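Side-chain contacts in lipolytic protein G-D-S-L family (Chitinophaga pinensis, PDB 4Q7Q), which is of unknown function but, as a member of the GDSL lipase/acylhydrolase family of SGNH hydrolases, probably cleaves ester bonds: residues Thr80-Trp84 and Gln85-Val89; Leu92-Gln96 and His97-Asn101; Leu183-Leu186 and Arg187-Val190; Thr233-Gly236 and Leu237-Ser240. All blocks are in the same frame, centred on the assembly; numbering follows the deposited sequence.

Interaction 1: Thr80-Trp84 and Gln85-Val89; sequences TNDWW and QGRPV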
loop_
_atom_site.group_PDB
_atom_site.type_symbol
_atom_site.label_atom_id
_atom_site.label_comp_id
_atom_site.label_asym_id
_atom_site.label_seq_id
_atom_site.Cartn_x
_atom_site.Cartn_y
_atom_site.Cartn_z
ATOM N N THR A 80 -0.092 -5.061 -2.427
ATOM C CA THR A 80 1.113 -4.739 -3.174
ATOM C C THR A 80 2.201 -5.800 -2.960
ATOM O O THR A 80 2.914 -6.177 -3.897
ATOM C CB THR A 80 1.614 -3.296 -2.899
ATOM O OG1 THR A 80 2.513 -2.906 -3.942
ATOM C CG2 THR A 80 2.304 -3.172 -1.547
ATOM N N ASN A 81 2.299 -6.334 -1.748
ATOM C CA ASN A 81 3.291 -7.377 -1.500
ATOM C C ASN A 81 2.873 -8.717 -2.081
ATOM O O ASN A 81 3.727 -9.489 -2.507
ATOM C CB ASN A 81 3.624 -7.486 -0.014
ATOM C CG ASN A 81 4.279 -6.234 0.514
ATOM O OD1 ASN A 81 5.061 -5.594 -0.191
ATOM N ND2 ASN A 81 3.957 -5.859 1.745
ATOM N N ASP A 82 1.567 -8.988 -2.098
ATOM C CA ASP A 82 1.046 -10.170 -2.775
ATOM C C ASP A 82 1.439 -10.165 -4.242
ATOM O O ASP A 82 1.861 -11.185 -4.781
ATOM C CB ASP A 82 -0.482 -10.215 -2.682
ATOM C CG ASP A 82 -0.980 -10.239 -1.261
ATOM O OD1 ASP A 82 -0.847 -9.208 -0.574
ATOM O OD2 ASP A 82 -1.525 -11.283 -0.842
ATOM N N TRP A 83 1.280 -9.013 -4.883
ATOM C CA TRP A 83 1.689 -8.868 -6.275
ATOM C C TRP A 83 3.175 -9.160 -6.463
ATOM O O TRP A 83 3.561 -9.950 -7.335
ATOM C CB TRP A 83 1.348 -7.474 -6.820
ATOM C CG TRP A 83 1.984 -7.217 -8.156
ATOM C CD1 TRP A 83 1.560 -7.684 -9.368
ATOM C CD2 TRP A 83 3.162 -6.432 -8.416
ATOM N NE1 TRP A 83 2.405 -7.245 -10.366
ATOM C CE2 TRP A 83 3.395 -6.477 -9.806
ATOM C CE3 TRP A 83 4.045 -5.708 -7.605
ATOM C CZ2 TRP A 83 4.470 -5.822 -10.406
ATOM C CZ3 TRP A 83 5.110 -5.060 -8.198
ATOM C CH2 TRP A 83 5.313 -5.120 -9.594
ATOM N N TRP A 84 4.019 -8.528 -5.653
ATOM C CA TRP A 84 5.451 -8.713 -5.820
ATOM C C TRP A 84 5.857 -10.169 -5.585
ATOM O O TRP A 84 6.769 -10.680 -6.229
ATOM C CB TRP A 84 6.265 -7.765 -4.926
ATOM C CG TRP A 84 7.724 -7.980 -5.130
ATOM C CD1 TRP A 84 8.622 -8.480 -4.228
ATOM C CD2 TRP A 84 8.442 -7.794 -6.353
ATOM N NE1 TRP A 84 9.864 -8.582 -4.808
ATOM C CE2 TRP A 84 9.779 -8.171 -6.115
ATOM C CE3 TRP A 84 8.088 -7.325 -7.625
ATOM C CZ2 TRP A 84 10.761 -8.096 -7.099
ATOM C CZ3 TRP A 84 9.068 -7.253 -8.606
ATOM C CH2 TRP A 84 10.385 -7.637 -8.336
ATOM N N GLN A 85 5.161 -10.850 -4.683
ATOM C CA GLN A 85 5.512 -12.230 -4.368
ATOM C C GLN A 85 4.894 -13.222 -5.344
ATOM O O GLN A 85 5.194 -14.413 -5.292
ATOM C CB GLN A 85 5.159 -12.559 -2.917
ATOM C CG GLN A 85 6.050 -11.791 -1.949
ATOM C CD GLN A 85 5.800 -12.112 -0.491
ATOM O OE1 GLN A 85 5.321 -13.197 -0.148
ATOM N NE2 GLN A 85 6.136 -11.166 0.381
ATOM N N GLY A 86 4.050 -12.732 -6.249
ATOM C CA GLY A 86 3.457 -13.584 -7.266
ATOM C C GLY A 86 2.307 -14.451 -6.776
ATOM O O GLY A 86 1.995 -15.477 -7.398
ATOM N N ARG A 87 1.673 -14.063 -5.669
ATOM C CA ARG A 87 0.515 -14.811 -5.162
ATOM C C ARG A 87 -0.629 -14.718 -6.147
ATOM O O ARG A 87 -0.912 -13.637 -6.657
ATOM C CB ARG A 87 0.003 -14.230 -3.843
ATOM C CG ARG A 87 0.665 -14.700 -2.575
ATOM C CD ARG A 87 -0.196 -14.293 -1.377
ATOM N NE ARG A 87 -1.124 -15.338 -0.934
ATOM C CZ ARG A 87 -2.365 -15.115 -0.499
ATOM N NH1 ARG A 87 -2.862 -13.880 -0.476
ATOM N NH2 ARG A 87 -3.125 -16.131 -0.095
ATOM N N PRO A 88 -1.315 -15.837 -6.401
ATOM C CA PRO A 88 -2.444 -15.774 -7.333
ATOM C C PRO A 88 -3.569 -14.892 -6.803
ATOM O O PRO A 88 -3.953 -14.982 -5.635
ATOM C CB PRO A 88 -2.910 -17.233 -7.429
ATOM C CG PRO A 88 -2.334 -17.923 -6.264
ATOM C CD PRO A 88 -1.073 -17.203 -5.905
ATOM N N VAL A 89 -4.083 -14.036 -7.673
ATOM C CA VAL A 89 -5.196 -13.178 -7.329
ATOM C C VAL A 89 -6.425 -14.018 -7.012
ATOM O O VAL A 89 -7.130 -13.767 -6.038
ATOM C CB VAL A 89 -5.517 -12.232 -8.492
ATOM C CG1 VAL A 89 -6.846 -11.527 -8.261
ATOM C CG2 VAL A 89 -4.383 -11.230 -8.678
#
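Asp-82 OD2 has two partners: Arg-87 NH1 donates to it at 2.9 Å in a salt bridge, and Ser-56 OG makes a second hydrogen bond. The arginine meets the oxygen nearly end-on to its C-O bond, with the carboxylate oxygen close to the guanidinium plane, although the two flat groups are turned 56° against each other. The two side chains run side by side in the same direction, Arg-87 CD 3.3 Å from Asp-82 OD2, and the bend at chi3 (94°) beyond CD turns the guanidinium so that NH1 reaches the same oxygen. NH1 has a further partner in Ser-107 OG. Behind this pair the backbone ends helix 80-85 in a Schellman motif. Gly-86, at positive phi (78°), sends its N to Trp-83 O at 3.0 Å, approaching from above the carbonyl plane, and Arg-87 N reaches Asp-82 O at 3.0 Å. One residue earlier, Gln-85 N bonds to Asn-81 O at 2.9 Å. Asp-82 thus receives Arg-87 twice, through its main-chain carbonyl and through its carboxylate. Arg-87 balances the charge of the buried carboxylate and the Ser-56 hydroxyl bonds to it, which would probably favour the ionised form.

Interaction 2: Leu92-Gln96 and His97-Asn101; sequences LDDYQ and HDNGN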
loop_
_atom_site.group_PDB
_atom_site.type_symbol
_atom_site.label_atom_id
_atom_site.label_comp_id
_atom_site.label_asym_id
_atom_site.label_seq_id
_atom_site.Cartn_x
_atom_site.Cartn_y
_atom_site.Cartn_z
ATOM N N LEU A 92 -13.616 -14.377 -7.792
ATOM C CA LEU A 92 -14.627 -14.071 -6.783
ATOM C C LEU A 92 -15.114 -15.326 -6.043
ATOM O O LEU A 92 -15.464 -15.255 -4.868
ATOM C CB LEU A 92 -15.799 -13.305 -7.402
ATOM C CG LEU A 92 -16.910 -12.848 -6.445
ATOM C CD1 LEU A 92 -16.370 -11.934 -5.357
ATOM C CD2 LEU A 92 -18.048 -12.170 -7.203
ATOM N N ASP A 93 -15.116 -16.468 -6.730
ATOM C CA ASP A 93 -15.469 -17.748 -6.112
ATOM C C ASP A 93 -14.626 -18.055 -4.874
ATOM O O ASP A 93 -15.110 -18.672 -3.922
ATOM C CB ASP A 93 -15.312 -18.881 -7.128
ATOM C CG ASP A 93 -15.650 -20.242 -6.545
ATOM O OD1 ASP A 93 -14.718 -20.963 -6.133
ATOM O OD2 ASP A 93 -16.847 -20.593 -6.505
ATOM N N ASP A 94 -13.363 -17.633 -4.899
ATOM C CA ASP A 94 -12.460 -17.814 -3.761
ATOM C C ASP A 94 -12.815 -16.908 -2.587
ATOM O O ASP A 94 -12.424 -17.167 -1.447
ATOM C CB ASP A 94 -11.011 -17.559 -4.179
ATOM C CG ASP A 94 -10.528 -18.543 -5.219
ATOM O OD1 ASP A 94 -10.421 -19.736 -4.881
ATOM O OD2 ASP A 94 -10.254 -18.126 -6.362
ATOM N N TYR A 95 -13.537 -15.832 -2.868
ATOM C CA TYR A 95 -14.032 -14.978 -1.804
ATOM C C TYR A 95 -15.363 -15.511 -1.267
ATOM O O TYR A 95 -15.637 -15.440 -0.068
ATOM C CB TYR A 95 -14.191 -13.527 -2.274
ATOM C CG TYR A 95 -14.724 -12.649 -1.172
ATOM C CD1 TYR A 95 -13.866 -12.055 -0.255
ATOM C CD2 TYR A 95 -16.095 -12.453 -1.015
ATOM C CE1 TYR A 95 -14.357 -11.274 0.773
ATOM C CE2 TYR A 95 -16.590 -11.682 0.010
ATOM C CZ TYR A 95 -15.721 -11.095 0.897
ATOM O OH TYR A 95 -16.214 -10.326 1.915
ATOM N N GLN A 96 -16.191 -16.036 -2.164
ATOM C CA GLN A 96 -17.523 -16.507 -1.796
ATOM C C GLN A 96 -17.476 -17.803 -1.003
ATOM O O GLN A 96 -18.325 -18.050 -0.139
ATOM C CB GLN A 96 -18.369 -16.708 -3.053
ATOM C CG GLN A 96 -18.743 -15.412 -3.746
ATOM C CD GLN A 96 -19.222 -15.635 -5.167
ATOM O OE1 GLN A 96 -18.777 -16.559 -5.842
ATOM N NE2 GLN A 96 -20.127 -14.781 -5.629
ATOM N N HIS A 97 -16.489 -18.635 -1.311
ATOM C CA HIS A 97 -16.381 -19.954 -0.706
ATOM C C HIS A 97 -15.005 -20.171 -0.098
ATOM O O HIS A 97 -14.025 -19.541 -0.503
ATOM C CB HIS A 97 -16.660 -21.035 -1.748
ATOM C CG HIS A 97 -17.950 -20.843 -2.480
ATOM N ND1 HIS A 97 -19.169 -21.202 -1.945
ATOM C CD2 HIS A 97 -18.212 -20.326 -3.702
ATOM C CE1 HIS A 97 -20.127 -20.914 -2.807
ATOM N NE2 HIS A 97 -19.573 -20.381 -3.882
ATOM N N ASP A 98 -14.943 -21.070 0.876
ATOM C CA ASP A 98 -13.702 -21.366 1.571
ATOM C C ASP A 98 -12.859 -22.360 0.778
ATOM O O ASP A 98 -13.011 -23.577 0.920
ATOM C CB ASP A 98 -13.999 -21.918 2.964
ATOM C CG ASP A 98 -12.757 -22.037 3.825
ATOM O OD1 ASP A 98 -11.637 -21.820 3.308
ATOM O OD2 ASP A 98 -12.904 -22.362 5.023
ATOM N N ASN A 99 -11.966 -21.829 -0.050
ATOM C CA ASN A 99 -11.023 -22.649 -0.788
ATOM C C ASN A 99 -9.634 -22.544 -0.176
ATOM O O ASN A 99 -8.635 -22.879 -0.812
ATOM C CB ASN A 99 -10.996 -22.233 -2.259
ATOM C CG ASN A 99 -12.348 -22.388 -2.924
ATOM O OD1 ASN A 99 -13.129 -23.271 -2.562
ATOM N ND2 ASN A 99 -12.642 -21.521 -3.890
ATOM N N GLY A 100 -9.581 -22.083 1.070
ATOM C CA GLY A 100 -8.314 -21.904 1.753
ATOM C C GLY A 100 -7.687 -20.544 1.510
ATOM O O GLY A 100 -8.126 -19.781 0.649
ATOM N N ASN A 101 -6.648 -20.249 2.283
ATOM C CA ASN A 101 -5.905 -18.998 2.170
ATOM C C ASN A 101 -4.876 -19.063 1.039
ATOM O O ASN A 101 -3.681 -18.884 1.257
ATOM C CB ASN A 101 -5.219 -18.716 3.506
ATOM C CG ASN A 101 -4.542 -17.367 3.542
ATOM O OD1 ASN A 101 -4.954 -16.431 2.845
ATOM N ND2 ASN A 101 -3.491 -17.259 4.349
HETATM O O HOH W 1 -10.845 -19.215 -0.540
HETATM O O HOH W 2 -8.543 -19.170 -2.309
#
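Asn-99 ND2 bridges two successive aspartates of the short helix 92-96, and these bonds are the polar core of the contact. It donates to Asp-94 OD1 at 3.0 Å, nearly straight (167°), and to Asp-93 OD1 at 3.1 Å. Both oxygens lie near the amide plane, but the two carboxylates are turned differently: that of Asp-93 is 26° from the amide plane and is met on its anti side, well out of its own plane, whereas that of Asp-94 stands almost perpendicular and is met from above its plane. Asp-93 has CG anti to the backbone N (chi1 179°), which swings its carboxylate toward the loop. The other oxygen of Asp-94, OD2, accepts from Lys-91 N.

Bonds to the backbone, some through water, close the turn. His-97 N donates to Asp-93 O at 3.0 Å, and Asp-98 OD1 accepts from Gly-100 N in an Asx turn. One water joins Asp-94 O to Asn-99 N, while a second lies near Asp-94 OD1 and Gly-100 O.

The His-97 ring makes two further contacts. Gln-96 CB makes a CH-pi contact over its face, 4.1 Å from the centroid, and Asp-93 OD2 approaches His-97 CD2 obliquely at 3.1 Å.

Much of this faces the surface, but Tyr-95 turns the other way, packing between helices 104-118 and 157-171 and bonding Glu-171. Asp-94 O also accepts from Arg-109 of helix 104-118, tying the short helix to the one that follows it.

Interaction 3: Leu183-Leu186 and Arg187-Val190; sequences LLTL and RNMV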
loop_
_atom_site.group_PDB
_atom_site.type_symbol
_atom_site.label_atom_id
_atom_site.label_comp_id
_atom_site.label_asym_id
_atom_site.label_seq_id
_atom_site.Cartn_x
_atom_site.Cartn_y
_atom_site.Cartn_z
ATOM N N LEU A 183 -4.120 11.374 -9.643
ATOM C CA LEU A 183 -2.883 12.010 -9.197
ATOM C C LEU A 183 -1.756 11.017 -8.902
ATOM O O LEU A 183 -0.594 11.410 -8.791
ATOM C CB LEU A 183 -3.137 12.874 -7.958
ATOM C CG LEU A 183 -4.107 14.040 -8.122
ATOM C CD1 LEU A 183 -4.237 14.814 -6.818
ATOM C CD2 LEU A 183 -3.653 14.959 -9.243
ATOM N N LEU A 184 -2.099 9.741 -8.777
ATOM C CA LEU A 184 -1.133 8.740 -8.330
ATOM C C LEU A 184 -0.551 7.924 -9.487
ATOM O O LEU A 184 -0.746 6.718 -9.583
ATOM C CB LEU A 184 -1.763 7.848 -7.251
ATOM C CG LEU A 184 -2.250 8.608 -6.010
ATOM C CD1 LEU A 184 -2.839 7.659 -4.971
ATOM C CD2 LEU A 184 -1.114 9.434 -5.410
ATOM N N THR A 185 0.181 8.601 -10.364
ATOM C CA THR A 185 0.690 7.978 -11.581
ATOM C C THR A 185 2.159 7.570 -11.481
ATOM O O THR A 185 2.915 8.137 -10.694
ATOM C CB THR A 185 0.519 8.924 -12.768
ATOM O OG1 THR A 185 1.147 10.173 -12.462
ATOM C CG2 THR A 185 -0.957 9.163 -13.022
ATOM N N LEU A 186 2.555 6.578 -12.279
ATOM C CA LEU A 186 3.939 6.103 -12.285
ATOM C C LEU A 186 4.975 7.200 -12.499
ATOM O O LEU A 186 6.032 7.198 -11.860
ATOM C CB LEU A 186 4.137 5.025 -13.346
ATOM C CG LEU A 186 3.710 3.622 -12.941
ATOM C CD1 LEU A 186 3.905 2.670 -14.113
ATOM C CD2 LEU A 186 4.498 3.175 -11.726
ATOM N N ARG A 187 4.676 8.127 -13.404
ATOM C CA ARG A 187 5.616 9.185 -13.735
ATOM C C ARG A 187 5.881 10.099 -12.540
ATOM O O ARG A 187 6.884 10.811 -12.509
ATOM C CB ARG A 187 5.113 10.002 -14.932
ATOM C CG ARG A 187 3.923 10.909 -14.623
ATOM C CD ARG A 187 3.368 11.570 -15.887
ATOM N NE ARG A 187 2.526 10.646 -16.646
ATOM C CZ ARG A 187 1.205 10.559 -16.520
ATOM N NH1 ARG A 187 0.560 11.353 -15.674
ATOM N NH2 ARG A 187 0.524 9.682 -17.247
ATOM N N ASN A 188 4.988 10.071 -11.554
ATOM C CA ASN A 188 5.114 10.949 -10.398
ATOM C C ASN A 188 5.597 10.253 -9.141
ATOM O O ASN A 188 5.623 10.858 -8.079
ATOM C CB ASN A 188 3.794 11.669 -10.120
ATOM C CG ASN A 188 3.570 12.831 -11.050
ATOM O OD1 ASN A 188 4.511 13.534 -11.409
ATOM N ND2 ASN A 188 2.324 13.038 -11.454
HETATM N N MSE A 189 5.972 8.984 -9.248
HETATM C CA MSE A 189 6.455 8.263 -8.074
HETATM C C MSE A 189 7.796 8.803 -7.581
HETATM O O MSE A 189 7.957 9.079 -6.395
HETATM C CB MSE A 189 6.537 6.765 -8.356
HETATM C CG MSE A 189 5.183 6.145 -8.632
HETATM SE SE MSE A 189 4.058 6.197 -7.046
HETATM C CE MSE A 189 2.290 6.163 -7.885
ATOM N N VAL A 190 8.753 8.959 -8.497
ATOM C CA VAL A 190 10.069 9.504 -8.157
ATOM C C VAL A 190 10.527 10.452 -9.261
ATOM O O VAL A 190 10.126 10.292 -10.411
ATOM C CB VAL A 190 11.133 8.389 -7.976
ATOM C CG1 VAL A 190 10.827 7.531 -6.752
ATOM C CG2 VAL A 190 11.241 7.530 -9.246
HETATM O O HOH W 3 8.545 7.975 -11.263
#
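Met-189, a selenomethionine, packs its tail back under the turn that precedes it. Bent at chi2 (-66°), the chain brings CE to 3.5 Å from both Leu-184 O and Thr-185 O, with Leu-184 CB at 4.4 Å from the same methyl. Nearer the backbone, Met-189 CG lies 4.3 Å from Leu-186 CD2, so that this buried side sets methyl and methylene groups against carbonyl oxygens and leucine carbons.

The backbone between the two sides is a short 3-10 turn in the loop between strands 175-176 and 193-196. Its i to i+3 bonds are Asn-188 N to Thr-185 O at 3.0 Å and Met-189 N to Leu-186 O at 3.2 Å, the latter nearly straight at 169°. Both donors approach from above the carbonyl planes. Leu-186 O is shared further, with Asn-133 ND2 and with a water that also accepts from Val-190 N, so the end of the turn is closed by a water bridge.

On the more exposed side the contacts are looser. Arg-187 folds its guanidinium over Thr-185, whose CB sits 3.8 Å above one face toward its rim; a bend at chi3 (79°) turns the group back along the chain. The Asn-188 side chain runs alongside that of Thr-185 and points the same way, the two ending with Asn-188 ND2 3.3 Å from Thr-185 OG1. Backbone hydrogen bonds pair Asn-188 with Leu-232 and Met-189 with Thr-233.

Interaction 4: Thr233-Gly236 and Leu237-Ser240; sequences TYDG and LHPS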
loop_
_atom_site.group_PDB
_atom_site.type_symbol
_atom_site.label_atom_id
_atom_site.label_comp_id
_atom_site.label_asym_id
_atom_site.label_seq_id
_atom_site.Cartn_x
_atom_site.Cartn_y
_atom_site.Cartn_z
ATOM N N THR A 233 6.503 9.146 -3.790
ATOM C CA THR A 233 7.180 8.183 -2.925
ATOM C C THR A 233 8.597 8.664 -2.647
ATOM O O THR A 233 9.106 9.555 -3.338
ATOM C CB THR A 233 7.298 6.780 -3.572
ATOM O OG1 THR A 233 8.224 6.819 -4.674
ATOM C CG2 THR A 233 5.932 6.267 -4.023
ATOM N N TYR A 234 9.243 8.070 -1.647
ATOM C CA TYR A 234 10.632 8.410 -1.348
ATOM C C TYR A 234 11.593 7.313 -1.818
ATOM O O TYR A 234 12.808 7.496 -1.790
ATOM C CB TYR A 234 10.832 8.735 0.148
ATOM C CG TYR A 234 10.549 7.571 1.079
ATOM C CD1 TYR A 234 11.520 6.594 1.325
ATOM C CD2 TYR A 234 9.314 7.434 1.698
ATOM C CE1 TYR A 234 11.262 5.511 2.159
ATOM C CE2 TYR A 234 9.055 6.360 2.537
ATOM C CZ TYR A 234 10.033 5.402 2.762
ATOM O OH TYR A 234 9.768 4.328 3.589
ATOM N N ASP A 235 11.044 6.185 -2.270
ATOM C CA ASP A 235 11.866 5.039 -2.659
ATOM C C ASP A 235 11.255 4.229 -3.805
ATOM O O ASP A 235 11.659 3.094 -4.046
ATOM C CB ASP A 235 12.107 4.115 -1.456
ATOM C CG ASP A 235 10.820 3.515 -0.910
ATOM O OD1 ASP A 235 9.748 3.721 -1.528
ATOM O OD2 ASP A 235 10.883 2.826 0.132
ATOM N N GLY A 236 10.276 4.807 -4.493
ATOM C CA GLY A 236 9.612 4.111 -5.582
ATOM C C GLY A 236 8.281 3.508 -5.181
ATOM O O GLY A 236 7.396 3.321 -6.022
ATOM N N LEU A 237 8.132 3.216 -3.893
ATOM C CA LEU A 237 7.012 2.413 -3.406
ATOM C C LEU A 237 6.258 3.068 -2.249
ATOM O O LEU A 237 5.030 3.181 -2.281
ATOM C CB LEU A 237 7.528 1.037 -2.981
ATOM C CG LEU A 237 6.612 0.082 -2.197
ATOM C CD1 LEU A 237 5.350 -0.288 -2.969
ATOM C CD2 LEU A 237 7.377 -1.170 -1.799
ATOM N N HIS A 238 6.995 3.503 -1.232
ATOM C CA HIS A 238 6.368 4.014 -0.022
ATOM C C HIS A 238 6.115 5.501 -0.130
ATOM O O HIS A 238 7.014 6.254 -0.475
ATOM C CB HIS A 238 7.244 3.713 1.190
ATOM C CG HIS A 238 7.471 2.251 1.400
ATOM N ND1 HIS A 238 8.653 1.622 1.072
ATOM C CD2 HIS A 238 6.648 1.288 1.874
ATOM C CE1 HIS A 238 8.551 0.333 1.349
ATOM N NE2 HIS A 238 7.345 0.104 1.840
ATOM N N PRO A 239 4.880 5.923 0.160
ATOM C CA PRO A 239 4.487 7.321 0.014
ATOM C C PRO A 239 5.384 8.317 0.746
ATOM O O PRO A 239 5.873 8.084 1.864
ATOM C CB PRO A 239 3.082 7.345 0.614
ATOM C CG PRO A 239 2.553 5.994 0.346
ATOM C CD PRO A 239 3.727 5.057 0.471
ATOM N N SER A 240 5.592 9.443 0.076
ATOM C CA SER A 240 6.158 10.629 0.690
ATOM C C SER A 240 5.085 11.344 1.501
ATOM O O SER A 240 3.949 10.883 1.585
ATOM C CB SER A 240 6.643 11.564 -0.408
ATOM O OG SER A 240 5.552 11.974 -1.215
#
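Asp-235 brings its carboxylate obliquely to the edge of the His-238 ring, and both its oxygens are used. From CB the chain takes chi1 of 63°, setting CG between the backbone N and the carbonyl carbon, where it lies 3.5 Å from His-238 ND1. OD1 turns to the backbone: it accepts from His-238 N at 2.8 Å, through its syn lone pair, and from Leu-237 N at 2.9 Å on the anti side, tilted out of the carboxylate plane. OD2 accepts from His-238 ND1 at 2.7 Å, again through a syn lone pair, in a bond that is almost straight (176°) and lies in the imidazole plane. The ND1 bond fixes the ring's rotation, while the two at OD1 hold the backbone of the turn. Leu-237 CG sits 4.0 Å above one face of the ring. Tyr-234 packs beside the histidine, CE2 3.5 Å from His-238 CB, and Tyr-234 N donates to His-238 O. Ser-240, at the N-cap of helix 241-257, bonds through OG to Gly-243 N and to Asn-231 O. Because His-238 NE2 bonds Ser-14 OG, the geometry is consistent with the Ser-His-Asp charge relay of SGNH hydrolases, with aspartate and histidine three residues apart on one loop.

In the fold
Interaction 4 is buried, whereas interaction 2 is a surface contact about 32 Å from it, centre to centre; interactions 1 and 3 are partly buried. Interactions 1 and 2 belong to successive helices, 80-85 and 92-96, and touch through Arg-87 and Asn-101. Interactions 3 and 4 are centred about 10 Å apart and join directly, with Met-189 O probably hydrogen-bonded to Thr-233 OG1. Interaction 1 also packs on interaction 4, Thr-80 meeting Leu-237. The chemistry follows the setting: an ion pair at a helix end, amide and water bonds at the surface, apolar packing round a 3-10 turn, and aspartate-histidine bonding beside the probable active site.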